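PDB 6KHO: tryptophan decarboxylase 1 from Oryza sativa subsp. japonica, which catalyses the pyridoxal 5'-phosphate-dependent decarboxylation of L-tryptophan to tryptamine and of 5-hydroxy-L-tryptophan to serotonin, working as a homodimer. Local coordinates for the interface of chains A and B. Residues are numbered along the deposited sequence; one frame, centred on the assembly and turned at random. Chains: chain A/B, Tryptophan decarboxylase 1.

Contacts 1 and 2 are two patches of the homodimer interface, their centres about 15 Å apart. Helix 27-47 of chain A links them, showing A:Val38, A:Asp39, A:Ile41, A:Ser42 and A:Lys46 to the same helix of chain B in contact 1, and A:Tyr33, A:Ala37 and A:Phe40 to helix 110-122 of chain B in contact 2. Contact 1 is part polar, contact 2 mainly apolar. Both recur with the chains exchanged. Their centres lie about 37 and 30 Å from A:Tyr359, the catalytic proton donor, so these patches probably serve assembly rather than catalysis directly, and tie each N-terminal region to the partner subunit.

Contact 1: the interface of chains A and B. Residues chain A 38-39, 41-42, 46; chain B 27, 30-31, 34-35.
The guanidinium of B:Arg31 is met at its edge, in plane, by A:Asp39 CA and A:Ser42 CB, while the imidazole of B:His35 turns NE2 toward methyl CG1 of A:Val38, 3.8 Å away. The guanidinium and the carboxylate of A:Asp39 are nearly coplanar, 18° apart. B:Arg31 grips the carboxylate end-on, with NH1 and NH2 both on OD1: NH1 meets A:Asp39 OD1 at 3.0 Å on the oxygen's anti lone pair, the one away from OD2, and makes the salt bridge; NH2 meets OD1 nearly along its C-O axis. NH1 also donates to the hydroxyl of A:Ser42, 2.9 Å from OG. A bend at chi3 (65°) shapes the arginine chain that carries the guanidinium there. A:Ser42 OG, anti to its carbonyl carbon (chi1 -56°), in turn donates to the backbone O of A:Val38 one turn earlier, from above the carbonyl plane, so the hydroxyl is held from both chains. Beside this polar group, A:Val38 CG2 slides past B:Leu34 CB at 3.8 Å, and A:Ile41 CG2 meets B:Val30 CG1. The extended A:Lys46 lays CE against B:Ala27 CB. This is a helix-to-helix dimer contact between the two copies of helix 27-47, in which the salt bridge and the serine bond probably help to fix how the helices are set against each other. Water 1 bridges the subunits, 3.0 Å from A:Ser42 OG and 2.7 Å from the backbone O of B:Ala27.

Contact 2: the interface of chains A and B. Residues chain A 33, 37, 40, 77, 80-81, 84; chain B 111, 114, 118, 387, 390-391, 395.
Two hydrogen bonds hold the hydroxyl OG1 of B:Thr395: it donates to the backbone O of B:Met391, 2.7 Å from OG1, in the carbonyl plane and on a lone pair, and it shares a hydrogen bond across the interface with A:Thr80 OG1 at 2.8 Å. Both threonines set OG1 anti to the carbonyl carbon (chi1 -54° in A:Thr80, -55° in B:Thr395), and their side chains cross at about a right angle. The same B:Thr395 OG1 lies at the edge of the A:Phe77 ring, in plane. Methyl CG2 of A:Thr80 rests on B:Met391 CG at 3.7 Å and also meets the six-membered ring of B:Trp390. A:Phe77, its CG anti to the backbone N, points CZ at B:Ala114 CB, 3.5 Å away; A:Tyr33 CD2 lies over one face of the A:Phe77 ring, offset toward the rim. Further along, B:Ile118 is wedged among chain A groups. Its CG2 approaches A:Phe40 CE2 at 3.7 Å, while CD1 meets A:Met81 SD tip to tip at 3.8 Å and also touches A:Ala37 CB. A:Leu84 CD2 sits over the centre of the A:Phe40 ring and touches B:Ile118 as well. The patch is a mainly apolar dimer contact in which helices 27-47 and 77-88 of chain A pack on helix 110-122 and the long helix 386-420 of chain B.

Contact 1: the interface of chains A and B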
loop_
_atom_site.group_PDB
_atom_site.type_symbol
_atom_site.label_atom_id
_atom_site.label_comp_id
_atom_site.label_asym_id
_atom_site.label_seq_id
_atom_site.Cartn_x
_atom_site.Cartn_y
_atom_site.Cartn_z
ATOM N N VAL A 38 -13.303 20.220 -2.385
ATOM C CA VAL A 38 -13.206 20.824 -1.057
ATOM C C VAL A 38 -14.584 21.231 -0.552
ATOM O O VAL A 38 -14.903 21.063 0.633
ATOM C CB VAL A 38 -12.234 22.018 -1.070
ATOM C CG1 VAL A 38 -12.333 22.813 0.226
ATOM C CG2 VAL A 38 -10.794 21.534 -1.292
ATOM N N ASP A 39 -15.421 21.770 -1.443
ATOM C CA ASP A 39 -16.791 22.111 -1.070
ATOM C C ASP A 39 -17.558 20.878 -0.612
ATOM O O ASP A 39 -18.269 20.919 0.400
ATOM C CB ASP A 39 -17.504 22.767 -2.248
ATOM C CG ASP A 39 -17.044 24.195 -2.486
ATOM O OD1 ASP A 39 -16.445 24.790 -1.567
ATOM O OD2 ASP A 39 -17.286 24.718 -3.591
ATOM N N ILE A 41 -16.276 18.267 0.732
ATOM C CA ILE A 41 -15.744 17.846 2.030
ATOM C C ILE A 41 -16.302 18.724 3.146
ATOM O O ILE A 41 -16.691 18.226 4.210
ATOM C CB ILE A 41 -14.200 17.857 2.019
ATOM C CG1 ILE A 41 -13.640 16.730 1.148
ATOM C CG2 ILE A 41 -13.657 17.714 3.424
ATOM C CD1 ILE A 41 -12.190 16.960 0.742
ATOM N N SER A 42 -16.348 20.043 2.929
ATOM C CA SER A 42 -16.939 20.933 3.927
ATOM C C SER A 42 -18.387 20.549 4.213
ATOM O O SER A 42 -18.797 20.474 5.374
ATOM C CB SER A 42 -16.871 22.389 3.456
ATOM O OG SER A 42 -15.541 22.756 3.158
ATOM N N LYS A 46 -20.120 18.873 7.765
ATOM C CA LYS A 46 -21.219 19.567 8.430
ATOM C C LYS A 46 -22.482 18.712 8.483
ATOM O O LYS A 46 -23.316 18.894 9.377
ATOM C CB LYS A 46 -21.507 20.894 7.720
ATOM C CG LYS A 46 -20.448 21.953 7.979
ATOM C CD LYS A 46 -20.715 23.208 7.156
ATOM C CE LYS A 46 -19.519 24.143 7.155
ATOM N NZ LYS A 46 -19.639 25.150 6.050
ATOM N N ALA B 27 -14.455 23.405 10.655
ATOM C CA ALA B 27 -14.820 23.830 9.305
ATOM C C ALA B 27 -13.860 24.879 8.762
ATOM O O ALA B 27 -13.526 24.866 7.572
ATOM C CB ALA B 27 -16.250 24.370 9.295
ATOM N N VAL B 30 -10.382 23.202 7.786
ATOM C CA VAL B 30 -10.519 22.304 6.642
ATOM C C VAL B 30 -10.529 23.099 5.340
ATOM O O VAL B 30 -9.759 22.820 4.413
ATOM C CB VAL B 30 -11.779 21.432 6.794
ATOM C CG1 VAL B 30 -12.200 20.844 5.444
ATOM C CG2 VAL B 30 -11.522 20.336 7.807
ATOM N N ARG B 31 -11.368 24.133 5.267
ATOM C CA ARG B 31 -11.409 24.949 4.060
ATOM C C ARG B 31 -10.087 25.683 3.840
ATOM O O ARG B 31 -9.533 25.661 2.738
ATOM C CB ARG B 31 -12.570 25.939 4.130
ATOM C CG ARG B 31 -13.919 25.260 4.033
ATOM C CD ARG B 31 -15.058 26.257 3.750
ATOM N NE ARG B 31 -14.950 26.894 2.437
ATOM C CZ ARG B 31 -15.206 26.283 1.280
ATOM N NH1 ARG B 31 -15.579 25.005 1.259
ATOM N NH2 ARG B 31 -15.087 26.953 0.141
ATOM N N LEU B 34 -7.019 23.358 3.031
ATOM C CA LEU B 34 -7.153 22.720 1.728
ATOM C C LEU B 34 -7.039 23.746 0.602
ATOM O O LEU B 34 -6.445 23.459 -0.447
ATOM C CB LEU B 34 -8.471 21.943 1.656
ATOM C CG LEU B 34 -8.504 20.666 2.510
ATOM C CD1 LEU B 34 -9.779 19.859 2.263
ATOM C CD2 LEU B 34 -7.267 19.794 2.259
ATOM N N HIS B 35 -7.578 24.952 0.806
ATOM C CA HIS B 35 -7.437 25.994 -0.209
ATOM C C HIS B 35 -5.979 26.384 -0.400
ATOM O O HIS B 35 -5.547 26.653 -1.527
ATOM C CB HIS B 35 -8.284 27.216 0.155
ATOM C CG HIS B 35 -9.734 27.041 -0.169
ATOM N ND1 HIS B 35 -10.726 27.826 0.377
ATOM C CD2 HIS B 35 -10.360 26.146 -0.967
ATOM C CE1 HIS B 35 -11.899 27.434 -0.088
ATOM N NE2 HIS B 35 -11.705 26.419 -0.909
HETATM O O HOH W 1 -15.108 23.326 6.055
#

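Contact 2: the interface of chains A and B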
loop_
_atom_site.group_PDB
_atom_site.type_symbol
_atom_site.label_atom_id
_atom_site.label_comp_id
_atom_site.label_asym_id
_atom_site.label_seq_id
_atom_site.Cartn_x
_atom_site.Cartn_y
_atom_site.Cartn_z
ATOM N N TYR A 33 -11.905 21.353 -10.267
ATOM C CA TYR A 33 -12.226 20.040 -9.699
ATOM C C TYR A 33 -11.888 20.001 -8.216
ATOM O O TYR A 33 -12.678 19.505 -7.399
ATOM C CB TYR A 33 -11.467 18.912 -10.402
ATOM C CG TYR A 33 -11.806 18.565 -11.844
ATOM C CD1 TYR A 33 -12.438 19.468 -12.709
ATOM C CD2 TYR A 33 -11.445 17.326 -12.350
ATOM C CE1 TYR A 33 -12.699 19.120 -14.036
ATOM C CE2 TYR A 33 -11.693 16.973 -13.660
ATOM C CZ TYR A 33 -12.315 17.864 -14.498
ATOM O OH TYR A 33 -12.544 17.463 -15.795
ATOM N N ALA A 37 -14.243 19.471 -4.952
ATOM C CA ALA A 37 -13.979 18.447 -3.949
ATOM C C ALA A 37 -13.918 19.042 -2.542
ATOM O O ALA A 37 -14.425 18.440 -1.588
ATOM C CB ALA A 37 -12.674 17.704 -4.289
ATOM N N PHE A 40 -17.455 19.778 -1.371
ATOM C CA PHE A 40 -18.059 18.524 -0.927
ATOM C C PHE A 40 -17.589 18.158 0.473
ATOM O O PHE A 40 -18.399 17.754 1.318
ATOM C CB PHE A 40 -17.737 17.372 -1.885
ATOM C CG PHE A 40 -18.123 16.014 -1.332
ATOM C CD1 PHE A 40 -19.436 15.565 -1.421
ATOM C CD2 PHE A 40 -17.189 15.215 -0.669
ATOM C CE1 PHE A 40 -19.804 14.331 -0.888
ATOM C CE2 PHE A 40 -17.556 13.990 -0.129
ATOM C CZ PHE A 40 -18.865 13.550 -0.238
ATOM N N PHE A 77 -17.167 17.440 -14.649
ATOM C CA PHE A 77 -16.854 16.916 -13.326
ATOM C C PHE A 77 -17.983 17.180 -12.336
ATOM O O PHE A 77 -18.097 16.470 -11.340
ATOM C CB PHE A 77 -15.536 17.510 -12.819
ATOM C CG PHE A 77 -15.031 16.870 -11.555
ATOM C CD1 PHE A 77 -14.596 15.552 -11.556
ATOM C CD2 PHE A 77 -14.986 17.592 -10.363
ATOM C CE1 PHE A 77 -14.122 14.955 -10.392
ATOM C CE2 PHE A 77 -14.513 17.006 -9.195
ATOM C CZ PHE A 77 -14.090 15.682 -9.206
ATOM N N THR A 80 -19.809 13.920 -12.177
ATOM C CA THR A 80 -19.129 12.952 -11.323
ATOM C C THR A 80 -19.415 13.224 -9.852
ATOM O O THR A 80 -19.741 12.309 -9.091
ATOM C CB THR A 80 -17.630 12.995 -11.603
ATOM O OG1 THR A 80 -17.428 12.804 -13.011
ATOM C CG2 THR A 80 -16.905 11.899 -10.803
ATOM N N MET A 81 -19.336 14.493 -9.441
ATOM C CA MET A 81 -19.633 14.850 -8.054
ATOM C C MET A 81 -21.106 14.636 -7.711
ATOM O O MET A 81 -21.427 14.288 -6.569
ATOM C CB MET A 81 -19.247 16.306 -7.782
ATOM C CG MET A 81 -17.739 16.598 -7.903
ATOM S SD MET A 81 -16.777 15.657 -6.696
ATOM C CE MET A 81 -17.443 16.313 -5.171
ATOM N N LEU A 84 -21.344 11.024 -7.032
ATOM C CA LEU A 84 -20.777 10.820 -5.704
ATOM C C LEU A 84 -21.820 11.074 -4.618
ATOM O O LEU A 84 -21.998 10.260 -3.702
ATOM C CB LEU A 84 -19.570 11.740 -5.509
ATOM C CG LEU A 84 -18.950 11.698 -4.120
ATOM C CD1 LEU A 84 -18.235 10.366 -3.905
ATOM C CD2 LEU A 84 -17.999 12.871 -3.933
ATOM N N ALA B 111 -9.117 14.585 -12.072
ATOM C CA ALA B 111 -10.168 13.735 -11.511
ATOM C C ALA B 111 -9.603 12.745 -10.496
ATOM O O ALA B 111 -10.234 12.468 -9.466
ATOM C CB ALA B 111 -10.898 12.990 -12.635
ATOM N N ALA B 114 -8.692 14.667 -7.265
ATOM C CA ALA B 114 -9.941 14.966 -6.569
ATOM C C ALA B 114 -10.496 13.727 -5.871
ATOM O O ALA B 114 -10.884 13.781 -4.699
ATOM C CB ALA B 114 -10.958 15.534 -7.564
ATOM N N ILE B 118 -11.047 13.196 -1.803
ATOM C CA ILE B 118 -12.330 12.895 -1.178
ATOM C C ILE B 118 -12.222 11.611 -0.365
ATOM O O ILE B 118 -12.746 11.517 0.751
ATOM C CB ILE B 118 -13.427 12.831 -2.260
ATOM C CG1 ILE B 118 -13.707 14.253 -2.774
ATOM C CG2 ILE B 118 -14.722 12.198 -1.719
ATOM C CD1 ILE B 118 -14.356 14.292 -4.139
ATOM N N LEU B 387 -12.261 4.888 -5.625
ATOM C CA LEU B 387 -13.000 6.104 -5.950
ATOM C C LEU B 387 -12.302 6.894 -7.051
ATOM O O LEU B 387 -12.940 7.349 -8.010
ATOM C CB LEU B 387 -13.178 6.965 -4.695
ATOM C CG LEU B 387 -14.043 8.232 -4.864
ATOM C CD1 LEU B 387 -15.458 7.882 -5.337
ATOM C CD2 LEU B 387 -14.109 9.042 -3.577
ATOM N N TRP B 390 -12.656 5.157 -10.538
ATOM C CA TRP B 390 -13.974 5.389 -11.119
ATOM C C TRP B 390 -14.111 6.827 -11.612
ATOM O O TRP B 390 -14.646 7.068 -12.700
ATOM C CB TRP B 390 -15.062 5.061 -10.092
ATOM C CG TRP B 390 -16.426 5.616 -10.478
ATOM C CD1 TRP B 390 -17.275 5.121 -11.434
ATOM C CD2 TRP B 390 -17.073 6.763 -9.920
ATOM N NE1 TRP B 390 -18.416 5.891 -11.497
ATOM C CE2 TRP B 390 -18.317 6.904 -10.578
ATOM C CE3 TRP B 390 -16.725 7.683 -8.922
ATOM C CZ2 TRP B 390 -19.211 7.929 -10.270
ATOM C CZ3 TRP B 390 -17.610 8.698 -8.612
ATOM C CH2 TRP B 390 -18.843 8.820 -9.293
ATOM N N MET B 391 -13.627 7.800 -10.832
ATOM C CA MET B 391 -13.748 9.197 -11.253
ATOM C C MET B 391 -13.011 9.455 -12.554
ATOM O O MET B 391 -13.471 10.246 -13.387
ATOM C CB MET B 391 -13.233 10.134 -10.157
ATOM C CG MET B 391 -14.184 10.249 -8.979
ATOM S SD MET B 391 -13.904 11.761 -8.041
ATOM C CE MET B 391 -15.357 11.776 -6.991
ATOM N N THR B 395 -15.391 10.611 -15.543
ATOM C CA THR B 395 -15.243 11.993 -15.981
ATOM C C THR B 395 -14.743 12.080 -17.419
ATOM O O THR B 395 -15.254 12.886 -18.204
ATOM C CB THR B 395 -14.291 12.738 -15.038
ATOM O OG1 THR B 395 -14.759 12.617 -13.682
ATOM C CG2 THR B 395 -14.204 14.209 -15.428
#